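Local coordinates for sphingomyelinase-c (Listeria ivanovii, PDB 1ZWX), which belongs to the endonuclease/exonuclease/phosphatase family and has the two-sheet alpha/beta architecture of DNase I-like proteins, at residues Gln173-Gln176 / Thr177-Lys181; Leu196-Asn199 / Tyr200-Glu204; Asp207-Leu211 / Leu212-Ser216. All coordinates share one frame; numbering follows the deposited sequence.

In the fold
All three contacts are local, and they lie along the chain between strand 143-151 and strand 248-252. Contact 1 is partly buried within helix 161-182, where regular helical bonding is combined with a largely apolar face against the beta-sheet. Contacts 2 and 3 belong to the two ends of helix 203-212. Contact 2 is a surface turn and N-cap, in which a threonine hydroxyl bonds the turn to the helix start and a water bridges Asn199 and Glu204. Contact 3, partly buried, is a C-terminal cap built from backbone amides and an apolar pair. Contacts 2 and 3 pack together through Met208 against Leu196 and Val198, whereas contact 1 meets contact 3 through Gln176.

Contact 1 (Gln173-Gln176 / Thr177-Lys181); sequences QEIQ and TFIAK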
ATOM      1  N   GLN A 173     -10.922  -9.672  -7.530  1.00 23.33           N
ATOM      2  CA  GLN A 173     -10.933 -10.671  -8.591  1.00 23.19           C
ATOM      3  C   GLN A 173      -9.866 -10.402  -9.647  1.00 23.44           C
ATOM      4  O   GLN A 173      -9.252 -11.356 -10.126  1.00 21.46           O
ATOM      5  CB  GLN A 173     -12.297 -10.823  -9.299  1.00 23.07           C
ATOM      6  CG  GLN A 173     -12.302 -11.954 -10.365  1.00 23.19           C
ATOM      7  CD  GLN A 173     -12.017 -13.339  -9.711  1.00 28.53           C
ATOM      8  OE1 GLN A 173     -12.682 -13.747  -8.746  1.00 28.26           O
ATOM      9  NE2 GLN A 173     -11.002 -14.036 -10.220  1.00 29.73           N
ATOM     10  N   GLU A 174      -9.683  -9.134 -10.048  1.00 21.46           N
ATOM     11  CA  GLU A 174      -8.613  -8.815 -11.009  1.00 23.34           C
ATOM     12  C   GLU A 174      -7.261  -9.356 -10.531  1.00 21.56           C
ATOM     13  O   GLU A 174      -6.514  -9.881 -11.333  1.00 22.77           O
ATOM     14  CB  GLU A 174      -8.528  -7.313 -11.311  1.00 22.64           C
ATOM     15  CG  GLU A 174      -9.762  -6.772 -12.080  1.00 25.25           C
ATOM     16  CD  GLU A 174      -9.542  -5.366 -12.661  1.00 25.92           C
ATOM     17  OE1 GLU A 174      -8.433  -5.084 -13.126  1.00 29.72           O
ATOM     18  OE2 GLU A 174     -10.483  -4.542 -12.643  1.00 29.70           O
ATOM     19  N   ILE A 175      -6.995  -9.235  -9.235  1.00 21.09           N
ATOM     20  CA  ILE A 175      -5.750  -9.711  -8.627  1.00 21.93           C
ATOM     21  C   ILE A 175      -5.673 -11.255  -8.704  1.00 23.28           C
ATOM     22  O   ILE A 175      -4.670 -11.829  -9.152  1.00 22.67           O
ATOM     23  CB  ILE A 175      -5.644  -9.221  -7.209  1.00 21.43           C
ATOM     24  CG1 ILE A 175      -5.412  -7.674  -7.186  1.00 19.44           C
ATOM     25  CG2 ILE A 175      -4.540  -9.955  -6.417  1.00 21.82           C
ATOM     26  CD1 ILE A 175      -5.534  -7.095  -5.787  1.00 19.16           C
ATOM     27  N   GLN A 176      -6.752 -11.917  -8.299  1.00 23.49           N
ATOM     28  CA  GLN A 176      -6.758 -13.392  -8.359  1.00 25.18           C
ATOM     29  C   GLN A 176      -6.691 -13.924  -9.763  1.00 24.59           C
ATOM     30  O   GLN A 176      -6.058 -14.944  -9.984  1.00 26.26           O
ATOM     31  CB  GLN A 176      -7.935 -13.987  -7.597  1.00 25.96           C
ATOM     32  CG  GLN A 176      -7.582 -14.515  -6.203  1.00 29.80           C
ATOM     33  CD  GLN A 176      -6.438 -15.555  -6.185  1.00 30.91           C
ATOM     34  OE1 GLN A 176      -6.330 -16.405  -7.062  1.00 34.75           O
ATOM     35  NE2 GLN A 176      -5.582 -15.465  -5.168  1.00 33.00           N
ATOM     36  N   THR A 177      -7.335 -13.272 -10.726  1.00 24.20           N
ATOM     37  CA  THR A 177      -7.262 -13.695 -12.121  1.00 24.72           C
ATOM     38  C   THR A 177      -5.828 -13.620 -12.641  1.00 25.95           C
ATOM     39  O   THR A 177      -5.354 -14.494 -13.403  1.00 25.45           O
ATOM     40  CB  THR A 177      -8.193 -12.827 -13.002  1.00 24.00           C
ATOM     41  OG1 THR A 177      -9.547 -13.100 -12.641  1.00 25.42           O
ATOM     42  CG2 THR A 177      -8.022 -13.072 -14.484  1.00 26.17           C
ATOM     43  N   PHE A 178      -5.137 -12.563 -12.223  1.00 25.41           N
ATOM     44  CA  PHE A 178      -3.754 -12.364 -12.656  1.00 25.93           C
ATOM     45  C   PHE A 178      -2.890 -13.483 -12.075  1.00 25.22           C
ATOM     46  O   PHE A 178      -2.142 -14.100 -12.819  1.00 26.76           O
ATOM     47  CB  PHE A 178      -3.268 -10.947 -12.264  1.00 25.87           C
ATOM     48  CG  PHE A 178      -1.776 -10.783 -12.315  1.00 26.70           C
ATOM     49  CD1 PHE A 178      -1.152 -10.438 -13.503  1.00 32.01           C
ATOM     50  CD2 PHE A 178      -1.004 -10.978 -11.171  1.00 28.96           C
ATOM     51  CE1 PHE A 178       0.233 -10.300 -13.562  1.00 33.05           C
ATOM     52  CE2 PHE A 178       0.390 -10.840 -11.215  1.00 31.68           C
ATOM     53  CZ  PHE A 178       0.997 -10.509 -12.421  1.00 30.46           C
ATOM     54  N   ILE A 179      -3.016 -13.744 -10.773  1.00 26.19           N
ATOM     55  CA  ILE A 179      -2.296 -14.803 -10.070  1.00 26.98           C
ATOM     56  C   ILE A 179      -2.542 -16.187 -10.710  1.00 28.90           C
ATOM     57  O   ILE A 179      -1.597 -16.976 -10.905  1.00 28.30           O
ATOM     58  CB  ILE A 179      -2.652 -14.862  -8.565  1.00 26.90           C
ATOM     59  CG1 ILE A 179      -2.213 -13.590  -7.830  1.00 25.26           C
ATOM     60  CG2 ILE A 179      -2.041 -16.108  -7.896  1.00 27.42           C
ATOM     61  CD1 ILE A 179      -2.526 -13.551  -6.360  1.00 26.54           C
ATOM     62  N   ALA A 180      -3.805 -16.471 -11.041  1.00 29.37           N
ATOM     63  CA  ALA A 180      -4.154 -17.738 -11.703  1.00 31.37           C
ATOM     64  C   ALA A 180      -3.483 -17.873 -13.067  1.00 32.23           C
ATOM     65  O   ALA A 180      -2.927 -18.931 -13.400  1.00 32.30           O
ATOM     66  CB  ALA A 180      -5.696 -17.879 -11.834  1.00 31.58           C
ATOM     67  N   LYS A 181      -3.526 -16.800 -13.847  1.00 32.89           N
ATOM     68  CA  LYS A 181      -2.967 -16.776 -15.186  1.00 34.70           C
ATOM     69  C   LYS A 181      -1.442 -16.911 -15.172  1.00 35.51           C
ATOM     70  O   LYS A 181      -0.867 -17.533 -16.051  1.00 35.50           O
ATOM     71  CB  LYS A 181      -3.377 -15.486 -15.895  1.00 35.21           C
ATOM     72  CG  LYS A 181      -2.988 -15.431 -17.349  1.00 38.11           C
ATOM     73  CD  LYS A 181      -3.825 -14.421 -18.121  1.00 42.34           C
TER
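Gln173 and Thr177 are joined twice, one helical turn apart. The amide of Thr177 N donates to Gln173 O at 2.8 Å, and the side-chain NE2 of Gln173 donates to Thr177 OG1 at 3.0 Å. The second bond is almost straight (174° at the hydrogen) and lies within the plane of the glutamine amide. Gln173 reaches it by leaving the backbone with CG opposite its own N (chi1 -177°) and then bending at chi2, which brings NE2 over the next turn to Thr177, so that the two side chains cross at about a right angle. Both residues suit the solvent-exposed side of the helix, where polar groups can also pair with each other.

The regular i to i+4 ladder continues with Ile179 N to Ile175 O at 3.0 Å and Ala180 N to Gln176 O at 2.9 Å. The carboxylate of Glu174 is bound by His117 and the amide N of Gln120, while NE2 of Gln176 donates to Glu253 and to Leu212 O.

The inner face is largely apolar. Ile175 and Ile179 lie side by side and point the same way, CG2 of the first meeting CD1 of the second at 4.1 Å. Their branched chains settle on the sheet, Ile175 against Thr150 and Ile179 against Ile148, Ile190 and Ile192. Phe178 reaches further along this surface and meets Tyr135 and Phe133 edge-to-face. Such an amphipathic helix, polar outside and largely apolar beneath, is characteristic of the crossover helix of a beta-alpha-beta unit, here linking strands 143-151 and 189-193.

Contact 2 (Leu196-Asn199 / Tyr200-Glu204); sequences LNVN and YGTDE
Asn199 to Thr202 form a type II beta turn that leads straight into helix 203-212, and Thr202 occupies the N-cap position. Gly201 takes the third place of the turn with a positive phi of 79°, a conformation that glycine adopts readily because it has no side chain to clash.

Thr202 links turn and helix through one hydroxyl. Its OG1 donates to Asn199 O at 2.7 Å, arriving in the plane of that carbonyl, and also receives the amide of Tyr205, one of the first helical N-H groups that lack a partner within the helix. A chi1 of 53° sets OG1 between the backbone N and the carbonyl carbon, from where it can serve both partners. Threonine fits because its hydroxyl can both donate and accept, while its methyl CG2 rests alongside the Asn199 side chain, 4.2 Å from Asn199 CB. The carboxamide oxygen of Asn199 is taken up by the amide of Tyr246.

Val198 packs against the start of the helix. Its CG1 comes within 3.6 Å of Glu204 C, and its CG2 approaches Glu204 OE1 at 3.7 Å, the two side chains crossing obliquely. Beyond CG, Glu204 is extended; its CB and CG rest against Val198 CG1 while the carboxylate reaches Arg168 of helix 161-182 in a salt bridge. The small, branched valine is also buried against Met172. A single water completes the link: it accepts from Asn199 N at 2.7 Å and donates to Glu204 OE2 at 3.3 Å.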
ATOM      1  N   LEU A 196      -6.196  -2.129   1.351  1.00 19.96           N
ATOM      2  CA  LEU A 196      -7.284  -2.877   0.726  1.00 20.48           C
ATOM      3  C   LEU A 196      -8.661  -2.208   0.922  1.00 20.90           C
ATOM      4  O   LEU A 196      -9.647  -2.640   0.280  1.00 22.02           O
ATOM      5  CB  LEU A 196      -7.317  -4.344   1.217  1.00 20.66           C
ATOM      6  CG  LEU A 196      -6.418  -5.320   0.413  1.00 22.71           C
ATOM      7  CD1 LEU A 196      -6.918  -5.511  -1.008  1.00 24.74           C
ATOM      8  CD2 LEU A 196      -4.992  -4.846   0.314  1.00 26.79           C
ATOM      9  N   ASN A 197      -8.720  -1.201   1.798  1.00 20.95           N
ATOM     10  CA  ASN A 197      -9.942  -0.375   1.981  1.00 21.03           C
ATOM     11  C   ASN A 197     -11.153  -1.229   2.460  1.00 22.43           C
ATOM     12  O   ASN A 197     -12.313  -0.903   2.234  1.00 23.41           O
ATOM     13  CB  ASN A 197     -10.243   0.425   0.715  1.00 19.94           C
ATOM     14  CG  ASN A 197      -9.758   1.866   0.807  1.00 18.29           C
ATOM     15  OD1 ASN A 197      -9.955   2.532   1.836  1.00 21.24           O
ATOM     16  ND2 ASN A 197      -9.123   2.352  -0.241  1.00 18.56           N
ATOM     17  N   VAL A 198     -10.836  -2.339   3.118  1.00 23.10           N
ATOM     18  CA  VAL A 198     -11.829  -3.227   3.721  1.00 22.89           C
ATOM     19  C   VAL A 198     -11.521  -3.266   5.210  1.00 24.21           C
ATOM     20  O   VAL A 198     -10.423  -3.666   5.622  1.00 23.56           O
ATOM     21  CB  VAL A 198     -11.789  -4.624   3.091  1.00 22.70           C
ATOM     22  CG1 VAL A 198     -12.761  -5.624   3.831  1.00 21.18           C
ATOM     23  CG2 VAL A 198     -12.088  -4.555   1.616  1.00 22.14           C
ATOM     24  N   ASN A 199     -12.481  -2.806   6.018  1.00 25.19           N
ATOM     25  CA  ASN A 199     -12.323  -2.735   7.448  1.00 26.97           C
ATOM     26  C   ASN A 199     -12.383  -4.141   8.082  1.00 27.38           C
ATOM     27  O   ASN A 199     -13.266  -4.957   7.752  1.00 26.32           O
ATOM     28  CB  ASN A 199     -13.394  -1.775   8.030  1.00 28.70           C
ATOM     29  CG  ASN A 199     -13.167  -1.441   9.490  1.00 30.51           C
ATOM     30  OD1 ASN A 199     -12.046  -1.460  10.001  1.00 31.70           O
ATOM     31  ND2 ASN A 199     -14.256  -1.127  10.182  1.00 36.06           N
ATOM     32  N   TYR A 200     -11.411  -4.420   8.945  1.00 27.97           N
ATOM     33  CA  TYR A 200     -11.240  -5.729   9.551  1.00 29.69           C
ATOM     34  C   TYR A 200     -12.489  -6.129  10.322  1.00 31.34           C
ATOM     35  O   TYR A 200     -13.119  -5.285  10.953  1.00 31.30           O
ATOM     36  CB  TYR A 200     -10.065  -5.724  10.540  1.00 30.72           C
ATOM     37  CG  TYR A 200      -9.928  -7.058  11.256  1.00 30.99           C
ATOM     38  CD1 TYR A 200      -9.511  -8.201  10.555  1.00 32.60           C
ATOM     39  CD2 TYR A 200     -10.253  -7.192  12.615  1.00 31.32           C
ATOM     40  CE1 TYR A 200      -9.389  -9.456  11.198  1.00 32.64           C
ATOM     41  CE2 TYR A 200     -10.143  -8.437  13.268  1.00 29.84           C
ATOM     42  CZ  TYR A 200      -9.716  -9.553  12.553  1.00 32.47           C
ATOM     43  OH  TYR A 200      -9.611 -10.785  13.172  1.00 33.78           O
ATOM     44  N   GLY A 201     -12.826  -7.412  10.243  1.00 31.72           N
ATOM     45  CA  GLY A 201     -13.851  -8.000  11.094  1.00 33.89           C
ATOM     46  C   GLY A 201     -15.264  -7.720  10.640  1.00 34.41           C
ATOM     47  O   GLY A 201     -16.194  -7.880  11.418  1.00 36.24           O
ATOM     48  N   THR A 202     -15.428  -7.292   9.392  1.00 33.42           N
ATOM     49  CA  THR A 202     -16.745  -7.005   8.825  1.00 31.92           C
ATOM     50  C   THR A 202     -17.112  -8.171   7.931  1.00 31.24           C
ATOM     51  O   THR A 202     -16.261  -9.053   7.679  1.00 29.84           O
ATOM     52  CB  THR A 202     -16.731  -5.707   7.979  1.00 32.46           C
ATOM     53  OG1 THR A 202     -15.678  -5.769   6.990  1.00 32.30           O
ATOM     54  CG2 THR A 202     -16.569  -4.468   8.852  1.00 31.60           C
ATOM     55  N   ASP A 203     -18.372  -8.205   7.463  1.00 30.52           N
ATOM     56  CA  ASP A 203     -18.775  -9.148   6.421  1.00 29.67           C
ATOM     57  C   ASP A 203     -17.875  -9.024   5.189  1.00 28.19           C
ATOM     58  O   ASP A 203     -17.478 -10.040   4.607  1.00 27.05           O
ATOM     59  CB  ASP A 203     -20.224  -8.931   5.979  1.00 31.11           C
ATOM     60  CG  ASP A 203     -21.243  -9.415   7.013  1.00 34.51           C
ATOM     61  OD1 ASP A 203     -20.864  -9.992   8.053  1.00 37.15           O
ATOM     62  OD2 ASP A 203     -22.449  -9.200   6.781  1.00 39.46           O
ATOM     63  N   GLU A 204     -17.589  -7.782   4.777  1.00 25.93           N
ATOM     64  CA  GLU A 204     -16.744  -7.542   3.607  1.00 24.72           C
ATOM     65  C   GLU A 204     -15.331  -8.131   3.840  1.00 24.43           C
ATOM     66  O   GLU A 204     -14.741  -8.668   2.922  1.00 25.36           O
ATOM     67  CB  GLU A 204     -16.641  -6.056   3.243  1.00 24.96           C
ATOM     68  CG  GLU A 204     -15.959  -5.865   1.876  1.00 24.47           C
ATOM     69  CD  GLU A 204     -15.796  -4.411   1.442  1.00 24.32           C
ATOM     70  OE1 GLU A 204     -15.488  -4.167   0.262  1.00 26.26           O
ATOM     71  OE2 GLU A 204     -15.981  -3.540   2.265  1.00 24.22           O
TER
HETATM   72  O   HOH W   1     -15.041  -2.419   5.202  1.00 35.07           O

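Contact 3 (Asp207-Leu211 / Leu212-Ser216); sequences DMLKL and LNVSS. Unlike the reference sequence in segment 207-211: Leu209 (reference Phe).
Leu209 and Val214 are tied by backbone and side chain at the C-terminal end of helix 203-212, where the chain forms a Schellman motif. The carbonyls of the last turn take their donors from the residues that leave the helix. Met208 O receives Leu212 N at 2.9 Å in an ordinary i to i+4 bond. Leu209 O accepts Val214 N at 2.9 Å, the six-to-one bond of the motif; this donor lies in the carbonyl plane, on a lone pair. Its five-to-two partner, Asn213 N to Lys210 O at 3.4 Å, is weak. Asn213 is the first residue to leave helical angles and has a positive phi of 59°; apart from glycine, asparagine tolerates this backbone better than most residues, and the reversal turns the amide of Val214 back towards the helix.

Outside the segments, Leu212 O accepts from Gln176 NE2 of helix 161-182. Ser215 OG is bonded to Asn254 ND2, and Ser216 OG shares a hydrogen bond with Tyr205 OH.

The apolar side of the motif is also present. Leu209 and Val214 cross at roughly a right angle, with Leu209 CD2 touching Val214 CG2 at 3.8 Å. With CG1 of the valine anti to the carbonyl carbon (chi1 -60°), the other methyl, CG2, stands between N and the carbonyl carbon and meets the leucine; Val214 also packs on Phe251. On the buried face the side chain of Met208 packs on Tyr249 and Phe251, and its CG meets Leu212 CD1 at 3.8 Å. The far tip of Leu209 ends beside a hydroxyl, its CD1 3.9 Å from Ser216 OG.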
ATOM      1  N   ASP A 207     -15.484 -11.811   3.169  1.00 26.01           N
ATOM      2  CA  ASP A 207     -15.515 -12.066   1.745  1.00 25.35           C
ATOM      3  C   ASP A 207     -14.183 -11.806   1.043  1.00 25.44           C
ATOM      4  O   ASP A 207     -13.842 -12.499   0.077  1.00 25.57           O
ATOM      5  CB  ASP A 207     -16.604 -11.235   1.074  1.00 26.53           C
ATOM      6  CG  ASP A 207     -18.011 -11.802   1.322  1.00 29.38           C
ATOM      7  OD1 ASP A 207     -18.204 -12.669   2.220  1.00 31.06           O
ATOM      8  OD2 ASP A 207     -18.910 -11.345   0.623  1.00 35.44           O
ATOM      9  N   MET A 208     -13.476 -10.768   1.486  1.00 24.91           N
ATOM     10  CA  MET A 208     -12.139 -10.458   0.932  1.00 24.61           C
ATOM     11  C   MET A 208     -11.199 -11.660   1.073  1.00 23.80           C
ATOM     12  O   MET A 208     -10.460 -11.975   0.136  1.00 24.51           O
ATOM     13  CB  MET A 208     -11.505  -9.277   1.655  1.00 23.55           C
ATOM     14  CG  MET A 208     -10.019  -9.040   1.221  1.00 22.15           C
ATOM     15  SD  MET A 208      -9.406  -7.428   1.761  1.00 24.58           S
ATOM     16  CE  MET A 208      -9.313  -7.636   3.502  1.00 19.81           C
ATOM     17  N   LEU A 209     -11.232 -12.308   2.236  1.00 24.46           N
ATOM     18  CA  LEU A 209     -10.417 -13.530   2.457  1.00 25.86           C
ATOM     19  C   LEU A 209     -10.668 -14.538   1.338  1.00 25.88           C
ATOM     20  O   LEU A 209      -9.719 -15.115   0.752  1.00 25.53           O
ATOM     21  CB  LEU A 209     -10.588 -14.117   3.879  1.00 26.55           C
ATOM     22  CG  LEU A 209     -10.233 -13.240   5.097  1.00 28.17           C
ATOM     23  CD1 LEU A 209     -10.326 -13.997   6.405  1.00 29.30           C
ATOM     24  CD2 LEU A 209      -8.874 -12.525   4.957  1.00 28.63           C
ATOM     25  N   LYS A 210     -11.933 -14.698   0.946  1.00 24.54           N
ATOM     26  CA  LYS A 210     -12.262 -15.649  -0.106  1.00 24.13           C
ATOM     27  C   LYS A 210     -11.882 -15.177  -1.495  1.00 23.62           C
ATOM     28  O   LYS A 210     -11.485 -15.971  -2.352  1.00 23.43           O
ATOM     29  CB  LYS A 210     -13.778 -16.014  -0.072  1.00 24.95           C
ATOM     30  CG  LYS A 210     -14.238 -16.714   1.206  1.00 24.85           C
ATOM     31  CD  LYS A 210     -13.650 -18.135   1.299  1.00 29.43           C
ATOM     32  CE  LYS A 210     -14.244 -18.997   2.436  1.00 32.44           C
ATOM     33  NZ  LYS A 210     -14.917 -18.178   3.482  1.00 35.42           N
ATOM     34  N   LEU A 211     -12.049 -13.882  -1.745  1.00 22.71           N
ATOM     35  CA  LEU A 211     -11.840 -13.348  -3.095  1.00 23.38           C
ATOM     36  C   LEU A 211     -10.343 -13.269  -3.444  1.00 23.02           C
ATOM     37  O   LEU A 211      -9.979 -13.449  -4.596  1.00 24.77           O
ATOM     38  CB  LEU A 211     -12.425 -11.938  -3.204  1.00 22.56           C
ATOM     39  CG  LEU A 211     -13.965 -11.847  -3.232  1.00 26.03           C
ATOM     40  CD1 LEU A 211     -14.451 -10.403  -2.986  1.00 27.95           C
ATOM     41  CD2 LEU A 211     -14.458 -12.342  -4.555  1.00 28.32           C
ATOM     42  N   LEU A 212      -9.528 -12.938  -2.458  1.00 23.54           N
ATOM     43  CA  LEU A 212      -8.041 -12.906  -2.617  1.00 23.94           C
ATOM     44  C   LEU A 212      -7.408 -14.254  -2.315  1.00 24.59           C
ATOM     45  O   LEU A 212      -6.198 -14.448  -2.570  1.00 24.90           O
ATOM     46  CB  LEU A 212      -7.423 -11.884  -1.664  1.00 23.32           C
ATOM     47  CG  LEU A 212      -7.648 -10.383  -1.964  1.00 24.68           C
ATOM     48  CD1 LEU A 212      -6.897  -9.556  -0.937  1.00 23.58           C
ATOM     49  CD2 LEU A 212      -7.234 -10.003  -3.401  1.00 25.31           C
ATOM     50  N   ASN A 213      -8.196 -15.175  -1.743  1.00 25.17           N
ATOM     51  CA  ASN A 213      -7.684 -16.492  -1.308  1.00 26.20           C
ATOM     52  C   ASN A 213      -6.550 -16.351  -0.272  1.00 26.40           C
ATOM     53  O   ASN A 213      -5.435 -16.837  -0.481  1.00 27.20           O
ATOM     54  CB  ASN A 213      -7.236 -17.313  -2.543  1.00 26.21           C
ATOM     55  CG  ASN A 213      -6.943 -18.778  -2.203  1.00 29.19           C
ATOM     56  OD1 ASN A 213      -6.083 -19.432  -2.835  1.00 35.34           O
ATOM     57  ND2 ASN A 213      -7.606 -19.280  -1.193  1.00 25.00           N
ATOM     58  N   VAL A 214      -6.833 -15.667   0.831  1.00 26.49           N
ATOM     59  CA  VAL A 214      -5.850 -15.406   1.867  1.00 26.17           C
ATOM     60  C   VAL A 214      -6.510 -15.671   3.211  1.00 27.35           C
ATOM     61  O   VAL A 214      -7.738 -15.752   3.281  1.00 27.98           O
ATOM     62  CB  VAL A 214      -5.305 -13.924   1.804  1.00 26.11           C
ATOM     63  CG1 VAL A 214      -4.649 -13.650   0.455  1.00 23.63           C
ATOM     64  CG2 VAL A 214      -6.425 -12.898   2.067  1.00 24.53           C
ATOM     65  N   SER A 215      -5.710 -15.782   4.271  1.00 27.83           N
ATOM     66  CA  SER A 215      -6.213 -15.836   5.647  1.00 28.08           C
ATOM     67  C   SER A 215      -5.675 -14.690   6.464  1.00 28.76           C
ATOM     68  O   SER A 215      -4.690 -14.045   6.069  1.00 26.44           O
ATOM     69  CB  SER A 215      -5.844 -17.164   6.339  1.00 28.71           C
ATOM     70  OG  SER A 215      -6.286 -18.235   5.530  1.00 29.81           O
ATOM     71  N   SER A 216      -6.312 -14.443   7.610  1.00 28.84           N
ATOM     72  CA  SER A 216      -5.845 -13.412   8.526  1.00 30.31           C
ATOM     73  C   SER A 216      -4.462 -13.810   9.050  1.00 31.49           C
ATOM     74  O   SER A 216      -4.240 -15.004   9.331  1.00 31.04           O
ATOM     75  CB  SER A 216      -6.790 -13.276   9.701  1.00 30.07           C
ATOM     76  OG  SER A 216      -8.035 -12.762   9.271  1.00 31.30           O
TER